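Local atomic coordinates of IroE protein (Escherichia coli, PDB entry 2GZS), a protein that hydrolyses the trilactone siderophore enterobactin and its C-glucosylated derivatives, salmochelins, usually cutting the ring once to leave linear trimers. Residues Val77-Asn82 / Leu87-Tyr92; Arg25-Trp30 / Ala91-Pro96. All coordinates share one frame; numbering follows the deposited sequence.

Contact 1 of 2, residues Val77-Asn82 / Leu87-Tyr92; sequences VGYQTN and LNSRAY. With DFP (diisopropyl phosphonate), chain B.
Tyr79, the last residue of strand 73-79, reaches out from the sheet and brings its ring against Ser89 and Arg90 on helix 87-93. With CG beside the backbone N and anti to the carbonyl carbon (chi1 -68°), the side chain leaves CB in the direction of the helix. The CD1-CE1 flank of the ring does most of the touching, at an oblique angle. Tyr79 CD1 lies 3.8 Å from Ser89 CB, and CE1, the next atom outward, makes the closest approach of all, 3.3 Å to the same Ser89 CB. CZ also rests near this methylene, while Tyr79 CE2, across the ring, skirts Arg90 CB at 4.2 Å. At the tip, Tyr79 OH stands 3.6 Å from Arg90 CA, but its hydrogen bond goes to the carboxylate of Asp93, one turn further along the helix; the hydroxyl of Ser89 likewise turns to Asp86. Between the two segments themselves the contact is therefore van der Waals.

Arg90 crosses the tyrosine at about a right angle and carries its guanidinium away to the active site. There Arg90 NH1 donates a fairly straight hydrogen bond to O3P of the diisopropyl phosphonate (2.8 Å, 161°), and Arg90 NH2 adds a weak one of 3.3 Å to the same O3P, which lies in the guanidinium plane. Arg90 NE forms a salt bridge with Asp50, which steadies the guanidinium close to the active-site serine Ser149. The short helix thus lies between the end of strand 73-79, beside strand 26-34, and helix 150-161, whose Tyr150 touches Arg90 and Ala91.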
# COMPACT_ATOMS: atom_id res chain seq x y z
N VAL A 77 -6.56 4.10 3.64
CA VAL A 77 -6.98 3.42 4.89
C VAL A 77 -6.25 4.13 6.04
O VAL A 77 -5.03 3.87 6.21
CB VAL A 77 -6.64 1.95 4.84
CG1 VAL A 77 -7.09 1.23 6.11
CG2 VAL A 77 -7.29 1.36 3.56
N GLY A 78 -6.95 5.00 6.76
CA GLY A 78 -6.35 5.78 7.82
C GLY A 78 -6.98 5.49 9.18
O GLY A 78 -7.61 4.42 9.31
N TYR A 79 -6.81 6.41 10.07
CA TYR A 79 -7.23 6.26 11.45
C TYR A 79 -8.09 7.40 11.89
O TYR A 79 -7.98 8.48 11.25
CB TYR A 79 -6.00 6.15 12.38
CG TYR A 79 -5.25 4.85 12.16
CD1 TYR A 79 -5.67 3.66 12.78
CD2 TYR A 79 -4.12 4.75 11.33
CE1 TYR A 79 -4.96 2.46 12.59
CE2 TYR A 79 -3.40 3.57 11.10
CZ TYR A 79 -3.86 2.41 11.77
OH TYR A 79 -3.16 1.24 11.52
N GLN A 80 -8.88 7.23 12.94
CA GLN A 80 -9.71 8.34 13.43
C GLN A 80 -8.86 9.23 14.31
O GLN A 80 -8.82 9.13 15.56
CB GLN A 80 -10.90 7.70 14.16
CG GLN A 80 -11.85 6.98 13.19
CD GLN A 80 -12.99 6.26 13.91
OE1 GLN A 80 -13.43 6.79 14.94
NE2 GLN A 80 -13.43 5.11 13.39
N THR A 81 -8.14 10.13 13.65
CA THR A 81 -7.19 11.02 14.34
C THR A 81 -7.09 12.31 13.56
O THR A 81 -7.37 12.37 12.36
CB THR A 81 -5.80 10.42 14.44
OG1 THR A 81 -4.92 11.40 15.06
CG2 THR A 81 -5.25 10.13 13.04
N ASN A 82 -6.68 13.37 14.24
CA ASN A 82 -6.50 14.61 13.48
C ASN A 82 -5.04 14.81 13.10
O ASN A 82 -4.66 15.85 12.56
CB ASN A 82 -6.94 15.84 14.29
CG ASN A 82 -8.44 15.89 14.50
OD1 ASN A 82 -9.20 16.13 13.55
ND2 ASN A 82 -8.87 15.66 15.73
N LEU A 87 0.69 6.69 15.16
CA LEU A 87 1.97 5.99 15.22
C LEU A 87 1.86 4.69 16.03
O LEU A 87 2.51 3.69 15.62
CB LEU A 87 3.09 6.87 15.84
CG LEU A 87 3.42 8.15 15.01
CD1 LEU A 87 4.43 8.96 15.85
CD2 LEU A 87 3.95 7.87 13.65
N ASN A 88 1.07 4.74 17.10
CA ASN A 88 0.91 3.52 17.86
C ASN A 88 0.18 2.42 17.10
O ASN A 88 0.53 1.25 17.04
CB ASN A 88 0.10 3.78 19.12
CG ASN A 88 0.74 4.71 20.12
OD1 ASN A 88 1.95 4.89 20.03
ND2 ASN A 88 -0.11 5.22 21.00
N SER A 89 -0.95 2.84 16.49
CA SER A 89 -1.79 1.84 15.83
C SER A 89 -1.10 1.24 14.62
O SER A 89 -1.16 0.05 14.34
CB SER A 89 -3.14 2.43 15.39
OG SER A 89 -3.90 2.87 16.52
N ARG A 90 -0.38 2.08 13.82
CA ARG A 90 0.24 1.53 12.64
C ARG A 90 1.41 0.58 12.94
O ARG A 90 1.67 -0.37 12.22
CB ARG A 90 0.65 2.69 11.72
CG ARG A 90 1.92 3.40 12.19
CD ARG A 90 2.10 4.71 11.41
NE ARG A 90 2.63 4.42 10.10
CZ ARG A 90 3.83 4.12 9.68
NH1 ARG A 90 4.75 4.07 10.71
NH2 ARG A 90 4.18 3.88 8.45
N ALA A 91 2.11 0.90 14.06
CA ALA A 91 3.20 -0.01 14.44
C ALA A 91 2.68 -1.43 14.77
O ALA A 91 3.44 -2.31 14.50
CB ALA A 91 3.90 0.50 15.70
N TYR A 92 1.45 -1.47 15.26
CA TYR A 92 0.83 -2.79 15.50
C TYR A 92 0.30 -3.41 14.21
O TYR A 92 0.61 -4.52 13.83
CB TYR A 92 -0.29 -2.65 16.52
CG TYR A 92 -0.77 -4.06 16.91
CD1 TYR A 92 0.03 -4.97 17.60
CD2 TYR A 92 -2.03 -4.48 16.57
CE1 TYR A 92 -0.46 -6.26 17.93
CE2 TYR A 92 -2.55 -5.72 16.85
CZ TYR A 92 -1.73 -6.60 17.53
OH TYR A 92 -2.24 -7.85 17.83
C1 DFP B . 10.03 6.18 8.79
C2 DFP B . 10.49 6.75 10.13
C3 DFP B . 9.67 7.27 7.78
C1' DFP B . 9.80 2.19 10.89
C2' DFP B . 10.42 1.15 9.99
C3' DFP B . 10.79 2.41 12.09
P DFP B . 8.67 3.89 9.19
O1P DFP B . 8.81 5.44 9.11
O2P DFP B . 9.77 3.42 10.22
O3P DFP B . 7.27 3.44 9.59

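Contact 2 of 2, residues Arg25-Trp30 / Ala91-Pro96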
# COMPACT_ATOMS: atom_id res chain seq x y z
N ARG A 25 -8.42 0.11 18.13
CA ARG A 25 -7.96 0.89 16.97
C ARG A 25 -9.19 1.20 16.11
O ARG A 25 -10.11 0.43 15.92
CB ARG A 25 -6.89 0.14 16.15
CG ARG A 25 -5.58 -0.01 16.92
CD ARG A 25 -4.55 -0.90 16.32
NE ARG A 25 -5.06 -2.19 15.88
CZ ARG A 25 -5.37 -3.19 16.76
NH1 ARG A 25 -5.18 -3.01 18.07
NH2 ARG A 25 -5.83 -4.33 16.25
N HIS A 26 -9.21 2.43 15.56
CA HIS A 26 -10.42 2.97 14.92
C HIS A 26 -10.03 3.56 13.57
O HIS A 26 -9.19 4.48 13.58
CB HIS A 26 -11.04 4.04 15.84
CG HIS A 26 -11.26 3.48 17.24
ND1 HIS A 26 -12.27 2.55 17.43
CD2 HIS A 26 -10.60 3.61 18.39
CE1 HIS A 26 -12.23 2.19 18.71
NE2 HIS A 26 -11.24 2.82 19.30
N TYR A 27 -10.57 3.01 12.50
CA TYR A 27 -10.14 3.31 11.13
C TYR A 27 -11.05 4.37 10.50
O TYR A 27 -12.25 4.38 10.73
CB TYR A 27 -10.11 2.03 10.24
CG TYR A 27 -9.17 1.02 10.91
CD1 TYR A 27 -7.84 0.95 10.62
CD2 TYR A 27 -9.72 0.15 11.85
CE1 TYR A 27 -6.95 0.04 11.22
CE2 TYR A 27 -8.86 -0.76 12.48
CZ TYR A 27 -7.53 -0.81 12.17
OH TYR A 27 -6.68 -1.70 12.80
N ARG A 28 -10.43 5.20 9.68
CA ARG A 28 -11.18 6.19 8.86
C ARG A 28 -10.78 5.95 7.44
O ARG A 28 -9.57 6.01 7.18
CB ARG A 28 -10.82 7.60 9.31
CG ARG A 28 -11.61 8.70 8.52
CD ARG A 28 -11.34 10.02 9.22
NE ARG A 28 -11.80 10.25 10.59
CZ ARG A 28 -11.16 11.10 11.40
NH1 ARG A 28 -10.08 11.74 10.94
NH2 ARG A 28 -11.63 11.27 12.63
N VAL A 29 -11.69 5.53 6.55
CA VAL A 29 -11.31 5.04 5.22
C VAL A 29 -11.97 5.98 4.20
O VAL A 29 -13.21 6.14 4.21
CB VAL A 29 -11.76 3.60 4.99
CG1 VAL A 29 -11.43 3.14 3.56
CG2 VAL A 29 -11.08 2.74 6.08
N TRP A 30 -11.13 6.58 3.37
CA TRP A 30 -11.65 7.46 2.32
C TRP A 30 -11.60 6.70 0.99
O TRP A 30 -10.61 6.04 0.63
CB TRP A 30 -10.84 8.73 2.15
CG TRP A 30 -10.89 9.68 3.28
CD1 TRP A 30 -11.76 10.74 3.38
CD2 TRP A 30 -10.09 9.71 4.48
NE1 TRP A 30 -11.53 11.42 4.56
CE2 TRP A 30 -10.51 10.79 5.25
CE3 TRP A 30 -9.04 8.86 4.92
CZ2 TRP A 30 -9.92 11.10 6.46
CZ3 TRP A 30 -8.46 9.18 6.15
CH2 TRP A 30 -8.90 10.27 6.91
N ALA A 91 2.11 0.90 14.06
CA ALA A 91 3.20 -0.01 14.44
C ALA A 91 2.68 -1.43 14.77
O ALA A 91 3.44 -2.31 14.50
CB ALA A 91 3.90 0.50 15.70
N TYR A 92 1.45 -1.47 15.26
CA TYR A 92 0.83 -2.79 15.50
C TYR A 92 0.30 -3.41 14.21
O TYR A 92 0.61 -4.52 13.83
CB TYR A 92 -0.29 -2.65 16.52
CG TYR A 92 -0.77 -4.06 16.91
CD1 TYR A 92 0.03 -4.97 17.60
CD2 TYR A 92 -2.03 -4.48 16.57
CE1 TYR A 92 -0.46 -6.26 17.93
CE2 TYR A 92 -2.55 -5.72 16.85
CZ TYR A 92 -1.73 -6.60 17.53
OH TYR A 92 -2.24 -7.85 17.83
N ASP A 93 -0.57 -2.58 13.54
CA ASP A 93 -1.27 -3.18 12.39
C ASP A 93 -0.43 -3.58 11.23
O ASP A 93 -0.76 -4.49 10.45
CB ASP A 93 -2.29 -2.16 11.87
CG ASP A 93 -3.52 -1.96 12.71
OD1 ASP A 93 -3.85 -2.90 13.49
OD2 ASP A 93 -4.17 -0.90 12.62
N TYR A 94 0.74 -2.86 11.03
CA TYR A 94 1.50 -3.06 9.80
C TYR A 94 2.64 -4.04 9.91
O TYR A 94 3.28 -4.42 8.90
CB TYR A 94 2.06 -1.72 9.28
CG TYR A 94 1.01 -0.68 8.93
CD1 TYR A 94 -0.36 -0.91 8.94
CD2 TYR A 94 1.46 0.60 8.57
CE1 TYR A 94 -1.28 0.10 8.60
CE2 TYR A 94 0.57 1.61 8.24
CZ TYR A 94 -0.79 1.34 8.27
OH TYR A 94 -1.69 2.35 7.94
N THR A 95 2.89 -4.49 11.16
CA THR A 95 4.09 -5.29 11.32
C THR A 95 3.84 -6.78 11.54
O THR A 95 2.91 -7.17 12.25
CB THR A 95 4.91 -4.80 12.55
OG1 THR A 95 4.03 -4.78 13.69
CG2 THR A 95 5.55 -3.44 12.31
N PRO A 96 4.67 -7.65 10.97
CA PRO A 96 4.59 -9.11 11.20
C PRO A 96 5.36 -9.42 12.48
O PRO A 96 6.10 -8.55 13.02
CB PRO A 96 5.34 -9.70 9.98
CG PRO A 96 6.41 -8.68 9.77
CD PRO A 96 5.80 -7.31 10.05
O HOH W 1 -4.19 -5.62 13.62
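The rim of the Tyr92 ring meets one face of the Arg25 guanidinium, Tyr92 CD2 lying 3.6 Å above its centre, and Asp93 OD2 is near the plane at its edge. The guanidinium and the ring are not stacked in parallel: their planes are 59° apart and the side chains cross at about a right angle. The carboxylate of Asp93 in turn lies at the edge of the Tyr27 ring, close to its plane.

Two side chains of 25-30, Arg25 just ahead of the strand and Tyr27 within it, hold Asp93. Arg25 NE forms a salt bridge to Asp93 OD1, reached on its syn side, and this 2.8 Å hydrogen bond is bent, with an angle of 130° at the hydrogen. A bend of the arginine chain at chi3 (-48°) turns NE toward the acid. Tyr27 OH donates a short 2.6 Å bond to Asp93 OD2 from above the carboxylate plane, an oxygen that has a further partner in Tyr79. A water donates to Asp93 OD1 at 2.7 Å and is weakly held by Arg25 NH2. With this many partners the buried carboxylate is well satisfied and would be expected to stay ionised. Beyond Asp93, in the loop, Thr95 OG1 donates a 2.7 Å hydrogen bond back to Ala91 O.

Arg25 NH1 has a second acid in Asp22, just ahead of strand 26-34. That strand runs between strands 11-19 and 73-79, and its Tyr27 touches helix 117-132 at Leu123; Asp93 meets Phe120 of this helix, so the contact sits between strand 26-34, helix 87-93 and helix 117-132.

Overall arrangement
After helix 2-6 and strand 11-19 the chain forms strand 26-34, passes through strand 43-48, helices 51-57 and 60-66 and strand 73-79, and then reaches helix 87-93. Contact 1 closes the short loop from strand 73-79 into that helix; contact 2 closes a far longer excursion, which contains the whole of contact 1 up to their shared Ala91 and Tyr92. Their centres are about 5 Å apart. Because strands 26-34 and 73-79 are neighbours in the sheet, Tyr27 and Tyr79 pack together and converge on Asp93. One short helix is thus fixed to two adjoining strands of this alpha/beta-hydrolase fold, while Arg90 points to the active site.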